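Local coordinates for protein alpha-glucosidase (Bacteroides thetaiotaomicron, PDB 5XFM) that hydrolyses beta-L-arabinopyranosides and alpha-galactosides, as a bifunctional, calcium-containing member of glycoside hydrolase family 97, at residues Ser172-Tyr177 / Ala456-Val461; Ser451-Ala456 / Phe479-Val484; Asp468-Asn473 / Val513-Thr518. The protein carries 1 engineered substitution. All coordinates share one frame; numbering follows the deposited sequence.

Interaction 1 of 3, residues Ser172-Tyr177 / Ala456-Val461; sequences SYEEEY and ASENMV. With CA (calcium ion), chain E.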
loop_
_atom_site.group_PDB
_atom_site.type_symbol
_atom_site.label_atom_id
_atom_site.label_comp_id
_atom_site.label_asym_id
_atom_site.label_seq_id
_atom_site.Cartn_x
_atom_site.Cartn_y
_atom_site.Cartn_z
ATOM N N SER A 172 9.119 -10.353 -2.140
ATOM C CA SER A 172 9.138 -9.201 -1.239
ATOM C C SER A 172 8.372 -8.017 -1.826
ATOM O O SER A 172 8.540 -6.878 -1.388
ATOM C CB SER A 172 10.585 -8.791 -0.921
ATOM O OG SER A 172 11.377 -8.710 -2.100
ATOM N N TYR A 173 7.524 -8.304 -2.813
ATOM C CA TYR A 173 6.677 -7.298 -3.444
ATOM C C TYR A 173 7.514 -6.136 -3.953
ATOM O O TYR A 173 7.186 -4.965 -3.754
ATOM C CB TYR A 173 5.595 -6.825 -2.459
ATOM C CG TYR A 173 4.470 -7.821 -2.311
ATOM C CD1 TYR A 173 4.730 -9.131 -1.920
ATOM C CD2 TYR A 173 3.148 -7.459 -2.557
ATOM C CE1 TYR A 173 3.717 -10.051 -1.787
ATOM C CE2 TYR A 173 2.118 -8.379 -2.420
ATOM C CZ TYR A 173 2.413 -9.674 -2.035
ATOM O OH TYR A 173 1.408 -10.603 -1.896
ATOM N N GLU A 174 8.618 -6.478 -4.605
ATOM C CA GLU A 174 9.540 -5.479 -5.119
ATOM C C GLU A 174 9.801 -5.684 -6.610
ATOM O O GLU A 174 10.925 -5.934 -7.020
ATOM C CB GLU A 174 10.851 -5.508 -4.317
ATOM C CG GLU A 174 10.778 -4.703 -3.018
ATOM C CD GLU A 174 11.861 -5.068 -2.003
ATOM O OE1 GLU A 174 12.572 -6.071 -2.197
ATOM O OE2 GLU A 174 12.027 -4.315 -1.021
ATOM N N GLU A 175 8.754 -5.562 -7.422
ATOM C CA GLU A 175 8.893 -5.791 -8.855
ATOM C C GLU A 175 8.404 -4.601 -9.674
ATOM O O GLU A 175 7.774 -3.680 -9.150
ATOM C CB GLU A 175 8.146 -7.063 -9.262
ATOM C CG GLU A 175 8.546 -8.290 -8.441
ATOM C CD GLU A 175 9.989 -8.720 -8.648
ATOM O OE1 GLU A 175 10.517 -8.562 -9.771
ATOM O OE2 GLU A 175 10.604 -9.207 -7.671
ATOM N N GLU A 176 8.706 -4.622 -10.965
ATOM C CA GLU A 176 8.439 -3.479 -11.824
ATOM C C GLU A 176 7.134 -3.637 -12.582
ATOM O O GLU A 176 6.669 -4.756 -12.799
ATOM C CB GLU A 176 9.583 -3.280 -12.814
ATOM C CG GLU A 176 10.880 -2.856 -12.175
ATOM C CD GLU A 176 12.000 -2.745 -13.180
ATOM O OE1 GLU A 176 12.164 -1.653 -13.768
ATOM O OE2 GLU A 176 12.704 -3.749 -13.392
ATOM N N TYR A 177 6.567 -2.505 -12.997
ATOM C CA TYR A 177 5.306 -2.464 -13.737
ATOM C C TYR A 177 5.495 -2.347 -15.245
ATOM O O TYR A 177 6.551 -1.938 -15.715
ATOM C CB TYR A 177 4.448 -1.282 -13.276
ATOM C CG TYR A 177 3.933 -1.362 -11.863
ATOM C CD1 TYR A 177 4.736 -0.979 -10.789
ATOM C CD2 TYR A 177 2.633 -1.784 -11.602
ATOM C CE1 TYR A 177 4.271 -1.033 -9.494
ATOM C CE2 TYR A 177 2.151 -1.842 -10.304
ATOM C CZ TYR A 177 2.976 -1.464 -9.254
ATOM O OH TYR A 177 2.516 -1.513 -7.965
ATOM N N ALA A 456 11.409 0.598 -3.350
ATOM C CA ALA A 456 11.615 1.845 -2.620
ATOM C C ALA A 456 12.826 2.618 -3.139
ATOM O O ALA A 456 13.526 2.175 -4.051
ATOM C CB ALA A 456 11.766 1.568 -1.128
ATOM N N SER A 457 13.046 3.788 -2.551
ATOM C CA SER A 457 14.110 4.694 -2.960
ATOM C C SER A 457 15.502 4.070 -2.879
ATOM O O SER A 457 16.429 4.529 -3.552
ATOM C CB SER A 457 14.044 5.964 -2.107
ATOM O OG SER A 457 14.380 5.687 -0.759
ATOM N N GLU A 458 15.645 3.030 -2.054
ATOM C CA GLU A 458 16.912 2.304 -1.932
ATOM C C GLU A 458 17.394 1.821 -3.301
ATOM O O GLU A 458 18.592 1.818 -3.587
ATOM C CB GLU A 458 16.778 1.116 -0.957
ATOM C CG GLU A 458 15.949 -0.063 -1.485
ATOM C CD GLU A 458 15.906 -1.258 -0.537
ATOM O OE1 GLU A 458 16.764 -1.348 0.373
ATOM O OE2 GLU A 458 15.010 -2.116 -0.714
ATOM N N ASN A 459 16.452 1.440 -4.157
ATOM C CA ASN A 459 16.809 0.923 -5.463
ATOM C C ASN A 459 17.455 2.017 -6.312
ATOM O O ASN A 459 18.365 1.743 -7.095
ATOM C CB ASN A 459 15.580 0.322 -6.152
ATOM C CG ASN A 459 15.031 -0.886 -5.407
ATOM O OD1 ASN A 459 13.957 -0.831 -4.807
ATOM N ND2 ASN A 459 15.771 -1.986 -5.445
ATOM N N MET A 460 17.017 3.258 -6.126
ATOM C CA MET A 460 17.636 4.370 -6.833
ATOM C C MET A 460 19.092 4.521 -6.392
ATOM O O MET A 460 19.948 4.903 -7.185
ATOM C CB MET A 460 16.870 5.671 -6.604
ATOM C CG MET A 460 15.462 5.689 -7.198
ATOM S SD MET A 460 14.585 7.198 -6.742
ATOM C CE MET A 460 15.806 8.429 -7.219
ATOM N N VAL A 461 19.375 4.226 -5.126
ATOM C CA VAL A 461 20.757 4.244 -4.660
ATOM C C VAL A 461 21.509 3.088 -5.299
ATOM O O VAL A 461 22.683 3.218 -5.660
ATOM C CB VAL A 461 20.867 4.163 -3.120
ATOM C CG1 VAL A 461 22.318 4.333 -2.684
ATOM C CG2 VAL A 461 19.999 5.219 -2.472
HETATM CA CA CA E . 13.653 -3.689 0.819
HETATM O O HOH W 1 12.307 -1.702 -2.200
HETATM O O HOH W 2 15.114 -5.209 -0.531
HETATM O O HOH W 3 16.481 -4.002 0.846
HETATM O O HOH W 4 13.687 -5.747 1.975
HETATM O O HOH W 5 14.275 -2.806 2.977
#

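Interaction 2 of 3, residues Ser451-Ala456 / Phe479-Val484; sequences SEAVLA and FIRNTV. With CA (calcium ion), chain E.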
loop_
_atom_site.group_PDB
_atom_site.type_symbol
_atom_site.label_atom_id
_atom_site.label_comp_id
_atom_site.label_asym_id
_atom_site.label_seq_id
_atom_site.Cartn_x
_atom_site.Cartn_y
_atom_site.Cartn_z
ATOM N N SER A 451 4.249 0.074 5.446
ATOM C CA SER A 451 4.880 -1.095 4.841
ATOM C C SER A 451 5.715 -0.704 3.624
ATOM O O SER A 451 5.471 0.329 2.993
ATOM C CB SER A 451 3.821 -2.115 4.405
ATOM O OG SER A 451 3.192 -2.729 5.512
ATOM N N GLU A 452 6.687 -1.538 3.276
ATOM C CA GLU A 452 7.464 -1.287 2.067
ATOM C C GLU A 452 6.635 -1.803 0.880
ATOM O O GLU A 452 5.874 -1.044 0.282
ATOM C CB GLU A 452 8.846 -1.950 2.147
ATOM C CG GLU A 452 9.839 -1.544 1.044
ATOM C CD GLU A 452 11.157 -2.295 1.161
ATOM O OE1 GLU A 452 11.138 -3.444 1.657
ATOM O OE2 GLU A 452 12.210 -1.747 0.762
ATOM N N ALA A 453 6.749 -3.095 0.583
ATOM C CA ALA A 453 5.983 -3.743 -0.488
ATOM C C ALA A 453 5.996 -2.939 -1.785
ATOM O O ALA A 453 4.976 -2.811 -2.459
ATOM C CB ALA A 453 4.547 -3.984 -0.040
ATOM N N VAL A 454 7.169 -2.426 -2.136
ATOM C CA VAL A 454 7.347 -1.613 -3.330
ATOM C C VAL A 454 8.841 -1.481 -3.580
ATOM O O VAL A 454 9.652 -1.684 -2.667
ATOM C CB VAL A 454 6.712 -0.201 -3.173
ATOM C CG1 VAL A 454 7.488 0.630 -2.164
ATOM C CG2 VAL A 454 6.644 0.531 -4.499
ATOM N N LEU A 455 9.201 -1.165 -4.819
ATOM C CA LEU A 455 10.563 -0.797 -5.140
ATOM C C LEU A 455 10.821 0.583 -4.541
ATOM O O LEU A 455 10.479 1.608 -5.131
ATOM C CB LEU A 455 10.778 -0.820 -6.655
ATOM C CG LEU A 455 10.942 -2.252 -7.169
ATOM C CD1 LEU A 455 10.767 -2.347 -8.659
ATOM C CD2 LEU A 455 12.318 -2.765 -6.764
ATOM N N ALA A 456 11.409 0.598 -3.350
ATOM C CA ALA A 456 11.615 1.845 -2.620
ATOM C C ALA A 456 12.826 2.618 -3.139
ATOM O O ALA A 456 13.526 2.175 -4.051
ATOM C CB ALA A 456 11.766 1.568 -1.128
ATOM N N PHE A 479 -2.138 5.780 -7.990
ATOM C CA PHE A 479 -3.221 5.050 -8.642
ATOM C C PHE A 479 -3.287 3.574 -8.222
ATOM O O PHE A 479 -4.337 2.934 -8.351
ATOM C CB PHE A 479 -3.078 5.121 -10.170
ATOM C CG PHE A 479 -3.118 6.521 -10.737
ATOM C CD1 PHE A 479 -1.945 7.173 -11.094
ATOM C CD2 PHE A 479 -4.325 7.169 -10.943
ATOM C CE1 PHE A 479 -1.980 8.451 -11.628
ATOM C CE2 PHE A 479 -4.366 8.444 -11.475
ATOM C CZ PHE A 479 -3.190 9.086 -11.818
ATOM N N ILE A 480 -2.169 3.030 -7.740
ATOM C CA ILE A 480 -2.069 1.585 -7.514
ATOM C C ILE A 480 -1.546 1.211 -6.112
ATOM O O ILE A 480 -2.332 1.057 -5.180
ATOM C CB ILE A 480 -1.176 0.914 -8.597
ATOM C CG1 ILE A 480 -1.666 1.299 -9.998
ATOM C CG2 ILE A 480 -1.185 -0.605 -8.455
ATOM C CD1 ILE A 480 -0.844 0.746 -11.129
ATOM N N ARG A 481 -0.234 1.069 -5.951
ATOM C CA ARG A 481 0.300 0.532 -4.695
ATOM C C ARG A 481 -0.148 1.325 -3.468
ATOM O O ARG A 481 -0.592 0.748 -2.478
ATOM C CB ARG A 481 1.831 0.476 -4.736
ATOM C CG ARG A 481 2.503 0.312 -3.364
ATOM C CD ARG A 481 2.111 -0.981 -2.638
ATOM N NE ARG A 481 2.774 -1.063 -1.338
ATOM C CZ ARG A 481 2.338 -0.469 -0.231
ATOM N NH1 ARG A 481 1.207 0.227 -0.245
ATOM N NH2 ARG A 481 3.030 -0.580 0.897
ATOM N N ASN A 482 -0.035 2.643 -3.546
ATOM C CA ASN A 482 -0.245 3.498 -2.386
ATOM C C ASN A 482 -1.728 3.814 -2.121
ATOM O O ASN A 482 -2.099 4.202 -1.007
ATOM C CB ASN A 482 0.591 4.777 -2.562
ATOM C CG ASN A 482 0.771 5.551 -1.273
ATOM O OD1 ASN A 482 0.949 6.766 -1.290
ATOM N ND2 ASN A 482 0.724 4.850 -0.145
ATOM N N THR A 483 -2.582 3.623 -3.128
ATOM C CA THR A 483 -4.009 3.917 -2.981
ATOM C C THR A 483 -4.709 2.946 -2.023
ATOM O O THR A 483 -5.725 3.290 -1.424
ATOM C CB THR A 483 -4.753 3.903 -4.360
ATOM O OG1 THR A 483 -5.943 4.686 -4.278
ATOM C CG2 THR A 483 -5.126 2.492 -4.803
ATOM N N VAL A 484 -4.192 1.731 -1.888
ATOM C CA VAL A 484 -4.810 0.768 -0.982
ATOM C C VAL A 484 -4.120 0.705 0.375
ATOM O O VAL A 484 -4.545 -0.052 1.249
ATOM C CB VAL A 484 -4.819 -0.661 -1.577
ATOM C CG1 VAL A 484 -5.564 -0.683 -2.909
ATOM C CG2 VAL A 484 -3.403 -1.172 -1.742
HETATM CA CA CA E . 13.653 -3.689 0.819
HETATM O O HOH W 4 13.687 -5.747 1.975
HETATM O O HOH W 2 15.114 -5.209 -0.531
HETATM O O HOH W 3 16.481 -4.002 0.846
HETATM O O HOH W 5 14.275 -2.806 2.977
#

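Interaction 3 of 3, residues Asp468-Asn473 / Val513-Thr518; sequences DEEAFN and VFQLAT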
loop_
_atom_site.group_PDB
_atom_site.type_symbol
_atom_site.label_atom_id
_atom_site.label_comp_id
_atom_site.label_asym_id
_atom_site.label_seq_id
_atom_site.Cartn_x
_atom_site.Cartn_y
_atom_site.Cartn_z
ATOM N N ASP A 468 16.370 6.470 -13.446
ATOM C CA ASP A 468 15.821 6.831 -14.747
ATOM C C ASP A 468 14.314 6.589 -14.778
ATOM O O ASP A 468 13.585 7.255 -15.513
ATOM C CB ASP A 468 16.508 6.049 -15.878
ATOM C CG ASP A 468 17.995 6.389 -16.021
ATOM O OD1 ASP A 468 18.445 7.426 -15.488
ATOM O OD2 ASP A 468 18.716 5.622 -16.692
ATOM N N GLU A 469 13.853 5.643 -13.964
ATOM C CA GLU A 469 12.447 5.245 -13.944
ATOM C C GLU A 469 11.647 5.910 -12.832
ATOM O O GLU A 469 10.435 5.692 -12.718
ATOM C CB GLU A 469 12.339 3.724 -13.787
ATOM C CG GLU A 469 12.912 2.915 -14.928
ATOM C CD GLU A 469 11.977 2.859 -16.115
ATOM O OE1 GLU A 469 10.893 2.249 -15.977
ATOM O OE2 GLU A 469 12.316 3.424 -17.177
ATOM N N GLU A 470 12.316 6.728 -12.024
ATOM C CA GLU A 470 11.686 7.306 -10.838
ATOM C C GLU A 470 10.347 7.978 -11.112
ATOM O O GLU A 470 9.349 7.711 -10.422
ATOM C CB GLU A 470 12.613 8.321 -10.170
ATOM C CG GLU A 470 11.957 8.979 -8.962
ATOM C CD GLU A 470 12.763 10.115 -8.379
ATOM O OE1 GLU A 470 13.665 10.634 -9.074
ATOM O OE2 GLU A 470 12.477 10.502 -7.228
ATOM N N ALA A 471 10.322 8.852 -12.113
ATOM C CA ALA A 471 9.121 9.626 -12.405
ATOM C C ALA A 471 7.952 8.722 -12.797
ATOM O O ALA A 471 6.838 8.903 -12.327
ATOM C CB ALA A 471 9.406 10.644 -13.497
ATOM N N PHE A 472 8.232 7.731 -13.633
ATOM C CA PHE A 472 7.247 6.745 -14.074
ATOM C C PHE A 472 6.548 6.047 -12.884
ATOM O O PHE A 472 5.305 6.043 -12.778
ATOM C CB PHE A 472 7.954 5.740 -14.998
ATOM C CG PHE A 472 7.115 4.565 -15.413
ATOM C CD1 PHE A 472 6.056 4.728 -16.290
ATOM C CD2 PHE A 472 7.432 3.287 -14.979
ATOM C CE1 PHE A 472 5.298 3.642 -16.691
ATOM C CE2 PHE A 472 6.685 2.197 -15.377
ATOM C CZ PHE A 472 5.614 2.373 -16.232
ATOM N N ASN A 473 7.347 5.484 -11.980
ATOM C CA ASN A 473 6.814 4.783 -10.813
ATOM C C ASN A 473 6.090 5.722 -9.846
ATOM O O ASN A 473 5.039 5.366 -9.278
ATOM C CB ASN A 473 7.938 4.038 -10.089
ATOM C CG ASN A 473 8.489 2.879 -10.905
ATOM O OD1 ASN A 473 9.695 2.799 -11.171
ATOM N ND2 ASN A 473 7.603 1.974 -11.312
ATOM N N VAL A 513 11.979 20.261 -6.892
ATOM C CA VAL A 513 10.558 20.507 -6.680
ATOM C C VAL A 513 9.765 19.220 -6.922
ATOM O O VAL A 513 8.779 18.960 -6.235
ATOM C CB VAL A 513 10.034 21.647 -7.577
ATOM C CG1 VAL A 513 8.539 21.813 -7.402
ATOM C CG2 VAL A 513 10.719 22.951 -7.205
ATOM N N PHE A 514 10.214 18.406 -7.876
ATOM C CA PHE A 514 9.691 17.047 -8.037
ATOM C C PHE A 514 9.743 16.298 -6.704
ATOM O O PHE A 514 8.753 15.716 -6.259
ATOM C CB PHE A 514 10.478 16.283 -9.109
ATOM C CG PHE A 514 10.024 14.856 -9.309
ATOM C CD1 PHE A 514 10.419 13.849 -8.434
ATOM C CD2 PHE A 514 9.226 14.516 -10.393
ATOM C CE1 PHE A 514 10.001 12.545 -8.616
ATOM C CE2 PHE A 514 8.809 13.206 -10.586
ATOM C CZ PHE A 514 9.195 12.221 -9.695
ATOM N N GLN A 515 10.919 16.302 -6.090
ATOM C CA GLN A 515 11.132 15.618 -4.819
ATOM C C GLN A 515 10.235 16.134 -3.708
ATOM O O GLN A 515 9.728 15.349 -2.908
ATOM C CB GLN A 515 12.602 15.722 -4.393
ATOM C CG GLN A 515 13.559 15.046 -5.351
ATOM C CD GLN A 515 13.333 13.541 -5.385
ATOM O OE1 GLN A 515 13.193 12.901 -4.341
ATOM N NE2 GLN A 515 13.301 12.971 -6.583
ATOM N N LEU A 516 10.102 17.455 -3.616
ATOM C CA LEU A 516 9.242 18.085 -2.621
ATOM C C LEU A 516 7.779 17.653 -2.838
ATOM O O LEU A 516 7.076 17.285 -1.892
ATOM C CB LEU A 516 9.396 19.611 -2.677
ATOM C CG LEU A 516 10.813 20.179 -2.454
ATOM C CD1 LEU A 516 10.808 21.701 -2.427
ATOM C CD2 LEU A 516 11.487 19.638 -1.193
ATOM N N ALA A 517 7.348 17.680 -4.097
ATOM C CA ALA A 517 6.016 17.240 -4.496
ATOM C C ALA A 517 5.773 15.794 -4.090
ATOM O O ALA A 517 4.654 15.405 -3.749
ATOM C CB ALA A 517 5.832 17.401 -6.000
ATOM N N THR A 518 6.836 15.001 -4.143
ATOM C CA THR A 518 6.761 13.586 -3.804
ATOM C C THR A 518 6.446 13.346 -2.312
ATOM O O THR A 518 5.907 12.303 -1.944
ATOM C CB THR A 518 8.097 12.896 -4.212
ATOM O OG1 THR A 518 8.010 12.467 -5.576
ATOM C CG2 THR A 518 8.434 11.702 -3.337
#

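Interaction 1 of 3, residues Ser172-Tyr177 / Ala456-Val461
E174 and E458 meet at a shared calcium ion. The E174 chain starts at CB, whose bond from CA heads toward the 456-461 segment. CG stands anti to the carbonyl carbon (chi1 -83°) and packs against the carbonyl oxygen of V454. The chain then runs extended, and CD brings the carboxylate up to the metal. E174 OE2 binds calcium at 2.5 Å. E174 OE1 turns back to its own segment, where S172 OG donates to it from above the carboxylate plane at 2.9 Å. A calcium-bound water also donates to OE1. Both help fix the rotation of the carboxylate.

E174 belongs to a loop of the family 97 N-terminal region, while E458 lies in helix 458-462 of the TIM-barrel region. E458 OE2 binds calcium at 2.6 Å, and E452 adds the third carboxylate. Four waters complete the shell, one at a long 2.9 Å from the calcium ion. The E174 and E458 side chains cross at about a right angle, with carboxylate planes 64° apart. E174 OE2 and E458 OE2 stay 3.7 Å apart, and the cation between them probably offsets the repulsion. Another water lies 2.9 Å from E174 OE2 and accepts from A456 N at 2.7 Å.

Interaction 2 of 3, residues Ser451-Ala456 / Phe479-Val484
The R481 guanidinium turns an edge to the backbone carbonyls of E452 and A453. A453 O lies in its plane and takes a hydrogen bond from R481 NE at 3.0 Å. E452 O lies 25° out of that plane and takes one from R481 NH2 at 2.9 Å. Both bonds are bent, at 142°, and both N-H groups come from above the carbonyl planes. S451 O and V454 CB approach the group obliquely. S451 O is 3.3 Å from R481 NH2, but the angle is too poor for a hydrogen bond. A453 CB packs 3.7 Å from R481 NE.

R481 CG lies anti to the backbone N (chi1 164°), 4.2 Å from V454 CB, and the bend at chi2 then leads the chain on to the carbonyls. A453 adopts a left-handed backbone conformation, so the chain turns sharply just where its carbonyls are gripped. NH2 has a second acceptor in S486 O, and NH1 bonds weakly to G485 O. The buried guanidinium thus spans two backbone segments.

The E452 side chain leaves its backbone away from the R481 segment, and its carboxylate reaches the calcium ion. It binds calcium through both oxygens, E452 OE1 at 2.7 Å and E452 OE2 at 2.4 Å, and OE1 also accepts from G434 N. R481 is therefore a second-shell residue: it holds the backbone from which a metal ligand extends. E452 directly follows strand 448-451 of the parallel barrel sheet and leads on to helix 458-462. The R481 segment follows helix 470-474, and its T483 and V484 pack on L208 of strand 206-212.

Interaction 3 of 3, residues Asp468-Asn473 / Val513-Thr518
Q515 NE2 donates to E470 OE2 at 2.7 Å, with an N-H...O angle of 158°. The bond arrives on the syn side of the carboxylate, 17° out of its plane, and lies close to the amide plane of Q515. E470 gets there with an extended chain, CG lying anti to the backbone N (chi1 178°). Q515 instead bends at chi2, which brings its amide nearer to E470.

Beside this bond lies the F514 ring. E470 OE2 also lies 3.5 Å from F514 CE1, approaching the ring obliquely. Further round the ring, F514 CZ sits 3.8 Å from A471 CA and F514 CE2 3.9 Å from A471 CB. Consecutive residues of each helix, E470 with A471 and F514 with Q515, thus carry the contact between these two segments. F514 and T518 also touch T474 further along the first helix.

The next shell fixes the polar ends. T510 OG1 is hydrogen-bonded to both E470 OE1 and Q515 NE2, and L493 N donates to Q515 OE1. F514 also packs on V583 of strand 577-584, and A471 touches A585. The pair of barrel-region helices therefore lies against the C-terminal beta domain.

With an alanine at the E470 position, Q515 NE2 and T510 OG1 would each probably lose a partner, and a gap would be likely to open beside the F514 ring. The partners described for the buried carboxylate are a neutral amide and a hydroxyl. If it is ionised, their dipoles would probably help to offset the charge.

From the N terminus, the chain first builds the beta-rich N-terminal region. Its loop 172-177 meets residues 456-461, nearly 280 residues later, so interaction 1 closes the longest loop and ties that region to the barrel. Interaction 2 opens at 451-456, just before this closure, and ends at 479-484. The two cross, share A456 and meet at the calcium ion. Interaction 3 opens at 468-473, inside the loop of interaction 2, and ends at 513-518, so these two also cross without touching. Interactions 1 and 3 follow in series, with M460 packing on E470. Interaction 3 ties the barrel region to the C-terminal beta domain, through F514 on V583 and A471 on A585.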